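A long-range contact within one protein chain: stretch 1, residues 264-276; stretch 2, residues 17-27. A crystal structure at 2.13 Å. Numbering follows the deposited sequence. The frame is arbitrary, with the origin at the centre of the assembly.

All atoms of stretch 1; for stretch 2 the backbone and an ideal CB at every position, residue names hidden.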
# COMPACT_ATOMS: atom_id res chain seq x y z
N ASP A 264 1.47 20.15 -1.10
CA ASP A 264 0.54 21.09 -0.47
C ASP A 264 -0.86 20.94 -1.05
O ASP A 264 -1.85 21.00 -0.32
CB ASP A 264 1.03 22.52 -0.64
CG ASP A 264 2.30 22.80 0.14
OD1 ASP A 264 2.61 22.04 1.08
OD2 ASP A 264 3.00 23.80 -0.18
N LYS A 265 -0.95 20.75 -2.36
CA LYS A 265 -2.25 20.52 -2.99
C LYS A 265 -2.92 19.25 -2.47
O LYS A 265 -4.11 19.24 -2.15
CB LYS A 265 -2.12 20.46 -4.50
CG LYS A 265 -3.36 19.89 -5.19
CD LYS A 265 -3.26 20.03 -6.69
CE LYS A 265 -4.45 19.40 -7.39
NZ LYS A 265 -4.57 19.98 -8.75
N ILE A 266 -2.14 18.16 -2.39
CA ILE A 266 -2.68 16.91 -1.86
C ILE A 266 -3.10 17.11 -0.41
O ILE A 266 -4.16 16.62 0.02
CB ILE A 266 -1.67 15.74 -1.94
CG1 ILE A 266 -1.30 15.44 -3.38
CG2 ILE A 266 -2.24 14.49 -1.29
CD1 ILE A 266 0.06 14.79 -3.54
N TYR A 267 -2.27 17.83 0.35
CA TYR A 267 -2.56 18.06 1.76
C TYR A 267 -3.86 18.82 1.96
O TYR A 267 -4.68 18.44 2.79
CB TYR A 267 -1.41 18.83 2.41
CG TYR A 267 -1.73 19.20 3.83
CD1 TYR A 267 -1.79 18.22 4.82
CD2 TYR A 267 -2.00 20.51 4.18
CE1 TYR A 267 -2.10 18.55 6.12
CE2 TYR A 267 -2.32 20.85 5.48
CZ TYR A 267 -2.36 19.87 6.44
OH TYR A 267 -2.66 20.18 7.73
N ASN A 268 -4.02 19.89 1.20
CA ASN A 268 -5.23 20.72 1.24
C ASN A 268 -6.46 19.94 0.85
O ASN A 268 -7.52 20.04 1.49
CB ASN A 268 -5.08 21.89 0.27
CG ASN A 268 -4.10 22.92 0.76
OD1 ASN A 268 -3.79 23.01 1.94
ND2 ASN A 268 -3.60 23.71 -0.16
N PHE A 269 -6.33 19.14 -0.20
CA PHE A 269 -7.44 18.30 -0.62
C PHE A 269 -7.86 17.39 0.53
O PHE A 269 -9.04 17.27 0.83
CB PHE A 269 -7.07 17.49 -1.85
CG PHE A 269 -8.04 16.39 -2.14
CD1 PHE A 269 -9.24 16.67 -2.78
CD2 PHE A 269 -7.77 15.10 -1.74
CE1 PHE A 269 -10.15 15.66 -3.03
CE2 PHE A 269 -8.68 14.08 -1.99
CZ PHE A 269 -9.86 14.36 -2.64
N CYS A 270 -6.88 16.76 1.18
CA CYS A 270 -7.17 15.85 2.29
C CYS A 270 -7.92 16.49 3.45
O CYS A 270 -8.86 15.86 3.98
CB CYS A 270 -5.90 15.20 2.82
SG CYS A 270 -5.35 13.84 1.79
N GLN A 271 -7.53 17.72 3.82
CA GLN A 271 -8.12 18.43 4.97
C GLN A 271 -9.56 18.86 4.72
O GLN A 271 -10.31 19.06 5.67
CB GLN A 271 -7.26 19.63 5.47
CG GLN A 271 -7.18 20.90 4.57
CD GLN A 271 -6.38 22.07 5.18
OE1 GLN A 271 -5.56 22.71 4.50
NE2 GLN A 271 -6.63 22.36 6.45
N SER A 272 -9.95 18.99 3.46
CA SER A 272 -11.33 19.32 3.12
C SER A 272 -12.21 18.07 2.93
O SER A 272 -13.43 18.20 2.83
CB SER A 272 -11.36 20.14 1.84
OG SER A 272 -10.71 19.45 0.79
N GLN A 273 -11.61 16.88 2.84
CA GLN A 273 -12.40 15.65 2.63
C GLN A 273 -12.83 14.98 3.93
O GLN A 273 -12.06 14.87 4.86
CB GLN A 273 -11.62 14.64 1.80
CG GLN A 273 -11.40 15.01 0.35
CD GLN A 273 -12.70 15.31 -0.36
OE1 GLN A 273 -13.43 14.41 -0.77
NE2 GLN A 273 -13.01 16.60 -0.50
N GLY A 274 -14.06 14.47 3.96
CA GLY A 274 -14.53 13.69 5.09
C GLY A 274 -14.09 12.25 4.96
O GLY A 274 -13.51 11.84 3.94
N CYS A 275 -14.34 11.47 5.99
CA CYS A 275 -14.22 10.01 5.93
C CYS A 275 -12.81 9.47 5.99
O CYS A 275 -12.63 8.26 5.96
CB CYS A 275 -14.96 9.47 4.69
SG CYS A 275 -16.68 10.02 4.68
N ILE A 276 -11.83 10.36 6.13
CA ILE A 276 -10.44 9.99 6.23
C ILE A 276 -10.07 9.55 7.63
O ILE A 276 -10.20 10.32 8.59
CB ILE A 276 -9.52 11.13 5.76
CG1 ILE A 276 -9.81 11.41 4.28
CG2 ILE A 276 -8.06 10.74 5.95
CD1 ILE A 276 -8.93 12.47 3.65
N UNK A 17 -17.48 6.23 -4.82
CA UNK A 17 -17.38 7.68 -4.73
C UNK A 17 -15.99 8.13 -4.28
O UNK A 17 -15.42 9.03 -4.86
CB UNK A 17 -18.44 8.22 -3.77
N UNK A 18 -15.41 7.45 -3.29
CA UNK A 18 -14.00 7.70 -2.93
C UNK A 18 -13.08 7.62 -4.14
O UNK A 18 -12.25 8.50 -4.36
CB UNK A 18 -13.54 6.70 -1.87
N UNK A 19 -13.22 6.53 -4.90
CA UNK A 19 -12.36 6.31 -6.05
C UNK A 19 -12.61 7.41 -7.10
O UNK A 19 -11.66 7.98 -7.64
CB UNK A 19 -12.60 4.92 -6.64
N UNK A 20 -13.86 7.73 -7.36
CA UNK A 20 -14.20 8.78 -8.35
C UNK A 20 -13.75 10.19 -7.91
O UNK A 20 -13.16 10.92 -8.67
CB UNK A 20 -15.71 8.79 -8.59
N UNK A 21 -14.01 10.53 -6.66
CA UNK A 21 -13.58 11.83 -6.12
C UNK A 21 -12.08 12.03 -6.23
O UNK A 21 -11.61 13.11 -6.56
CB UNK A 21 -14.00 11.96 -4.66
N UNK A 22 -11.32 10.96 -6.04
CA UNK A 22 -9.87 11.02 -6.20
C UNK A 22 -9.45 11.30 -7.65
O UNK A 22 -8.55 12.14 -7.91
CB UNK A 22 -9.24 9.71 -5.73
N UNK A 23 -10.06 10.58 -8.59
CA UNK A 23 -9.82 10.82 -10.02
C UNK A 23 -10.13 12.28 -10.38
O UNK A 23 -9.36 12.90 -11.12
CB UNK A 23 -10.67 9.87 -10.87
N UNK A 24 -11.26 12.80 -9.89
CA UNK A 24 -11.65 14.17 -10.21
C UNK A 24 -10.61 15.15 -9.68
O UNK A 24 -10.12 16.00 -10.40
CB UNK A 24 -13.03 14.49 -9.63
N UNK A 25 -10.28 15.01 -8.40
CA UNK A 25 -9.36 15.93 -7.73
C UNK A 25 -7.95 16.00 -8.35
O UNK A 25 -7.34 17.07 -8.39
CB UNK A 25 -9.24 15.52 -6.26
N UNK A 26 -7.45 14.89 -8.86
CA UNK A 26 -6.08 14.83 -9.35
C UNK A 26 -5.96 14.59 -10.85
O UNK A 26 -4.92 14.15 -11.31
CB UNK A 26 -5.33 13.73 -8.61
N UNK A 27 -7.03 14.88 -11.58
CA UNK A 27 -7.04 14.78 -13.04
C UNK A 27 -6.56 13.43 -13.56
O UNK A 27 -5.76 13.38 -14.47
CB UNK A 27 -6.17 15.89 -13.64

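Stretch 2 is helical from 17 to 25, and its axis runs 142° from that of helix 264-272, with a closest approach of 12.1 Å. Such a spacing leaves room for side chains of some size between the helices.

Position 17 has no atom of stretch 1 within 5.5 Å of its ideal CB. Stretch 1 sets almost no limit here. The residue is Gln17, whose amide hydrogen-bonds to the side chain at position 21, one turn along the same helix.

At position 18 the CA-to-CB bond points sideways. The nearest CA of stretch 1 is that of Cys275. A small side chain would fall short; a long apolar or aromatic one could reach. The residue is Phe18, with chi1 in m. The end of its side chain comes nearer, and Phe18 CZ lies 4.0 Å from Cys275 CB. Cys275 SG is 5.5 Å from the ring centroid, in an oblique position.

Positions 19 and 20 are out of reach of stretch 1, which says nothing about their side chains. They are Val19 and Arg20.

Position 21 points toward stretch 1. Its ideal CB is 4.6 Å from Gln273 OE1 and 5.2 Å from Phe269 CZ. One neighbour is polar and the other aromatic. A small or medium side chain would suit, such as Ala, Ser, Thr or Val. The residue is Thr21, with chi1 in m. Thr21 CG2 meets the edge of the Phe269 ring, 4.2 Å from Phe269 CZ, and lies 3.5 Å from Gln273 OE1. The hydroxyl is used within its own helix, where Thr21 OG1 donates to Gln17 O at 2.8 Å. Gln17 NE2 donates to Thr21 OG1 at 2.6 Å.

Position 22 points sideways, with nothing of stretch 1 near its ideal CB. Many residues would fit. It is His22, whose ring nitrogens are hydrogen-bonded elsewhere in the structure.

Position 23 is out of reach, and 24 points sideways into space that stretch 1 leaves open. They are Gln23 and Glu24.

Position 25 is the most restricted. Its CB points toward stretch 1, and the ideal CB is already 3.4 Å from Phe269 CE1. Little can be added in that direction, so Ala or Gly suits best. The residue is Ala25. Its methyl packs on Phe269, with Ala25 CB 3.4 Å from Phe269 CE1. Its carbonyl lies near the extended Lys265 chain, with Ala25 O 3.8 Å from Lys265 CE.

Position 26 is the first to leave helical phi/psi, at -115/20. Its CB points sideways, but Lys265, Ile266 and Phe269 offer a largely apolar surface beyond it. A large apolar side chain that turns back would suit: Phe, Leu or Met. The residue is Phe26, with chi1 in m. Its edge meets the face of Phe269, with centroids 5.0 Å apart and planes at 73°. Phe26 CE1 lies 3.9 Å from Ile266 CG1, and Phe26 CD1 lies 4.2 Å from Lys265 CE.

Position 27 has positive phi, 52/47, which favours Gly, Asn or Asp. The residue is Asp27, with no close contact to stretch 1.

Stretch 2 (17-27) QFVRTHQEAFD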
# COMPACT_ATOMS: atom_id res chain seq x y z
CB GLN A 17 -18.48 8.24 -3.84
CG GLN A 17 -18.46 9.75 -3.83
CD GLN A 17 -18.63 10.36 -5.22
OE1 GLN A 17 -19.43 9.89 -6.03
NE2 GLN A 17 -17.88 11.41 -5.50
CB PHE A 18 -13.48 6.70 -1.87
CG PHE A 18 -14.24 6.74 -0.58
CD1 PHE A 18 -14.87 7.89 -0.16
CD2 PHE A 18 -14.34 5.61 0.21
CE1 PHE A 18 -15.57 7.92 1.03
CE2 PHE A 18 -15.02 5.63 1.40
CZ PHE A 18 -15.65 6.79 1.81
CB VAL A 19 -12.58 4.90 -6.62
CG1 VAL A 19 -11.95 4.78 -7.98
CG2 VAL A 19 -12.05 3.84 -5.67
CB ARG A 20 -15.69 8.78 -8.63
CG ARG A 20 -16.19 7.54 -9.37
CD ARG A 20 -15.86 7.57 -10.86
NE ARG A 20 -16.11 6.28 -11.52
CZ ARG A 20 -17.32 5.81 -11.82
NH1 ARG A 20 -18.42 6.50 -11.51
NH2 ARG A 20 -17.44 4.63 -12.42
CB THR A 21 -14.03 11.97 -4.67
OG1 THR A 21 -15.45 11.82 -4.64
CG2 THR A 21 -13.64 13.35 -4.10
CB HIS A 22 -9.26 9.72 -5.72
CG HIS A 22 -7.77 9.68 -5.77
ND1 HIS A 22 -6.99 10.25 -4.79
CD2 HIS A 22 -6.92 9.13 -6.66
CE1 HIS A 22 -5.71 10.05 -5.08
NE2 HIS A 22 -5.65 9.38 -6.22
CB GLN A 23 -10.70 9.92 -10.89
CG GLN A 23 -10.30 8.46 -10.85
CD GLN A 23 -11.36 7.54 -11.45
OE1 GLN A 23 -12.11 7.94 -12.35
NE2 GLN A 23 -11.43 6.31 -10.94
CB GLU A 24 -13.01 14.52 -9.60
CG GLU A 24 -14.18 13.69 -10.10
CD GLU A 24 -15.52 14.12 -9.49
OE1 GLU A 24 -15.54 14.61 -8.33
OE2 GLU A 24 -16.54 13.99 -10.19
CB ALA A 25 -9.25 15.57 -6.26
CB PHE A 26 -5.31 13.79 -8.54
CG PHE A 26 -5.30 14.12 -7.10
CD1 PHE A 26 -4.63 15.26 -6.68
CD2 PHE A 26 -6.06 13.41 -6.21
CE1 PHE A 26 -4.65 15.64 -5.36
CE2 PHE A 26 -6.08 13.77 -4.87
CZ PHE A 26 -5.38 14.90 -4.45
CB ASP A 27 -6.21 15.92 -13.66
CG ASP A 27 -6.75 17.30 -13.30
OD1 ASP A 27 -7.45 17.43 -12.27
OD2 ASP A 27 -6.46 18.28 -14.04
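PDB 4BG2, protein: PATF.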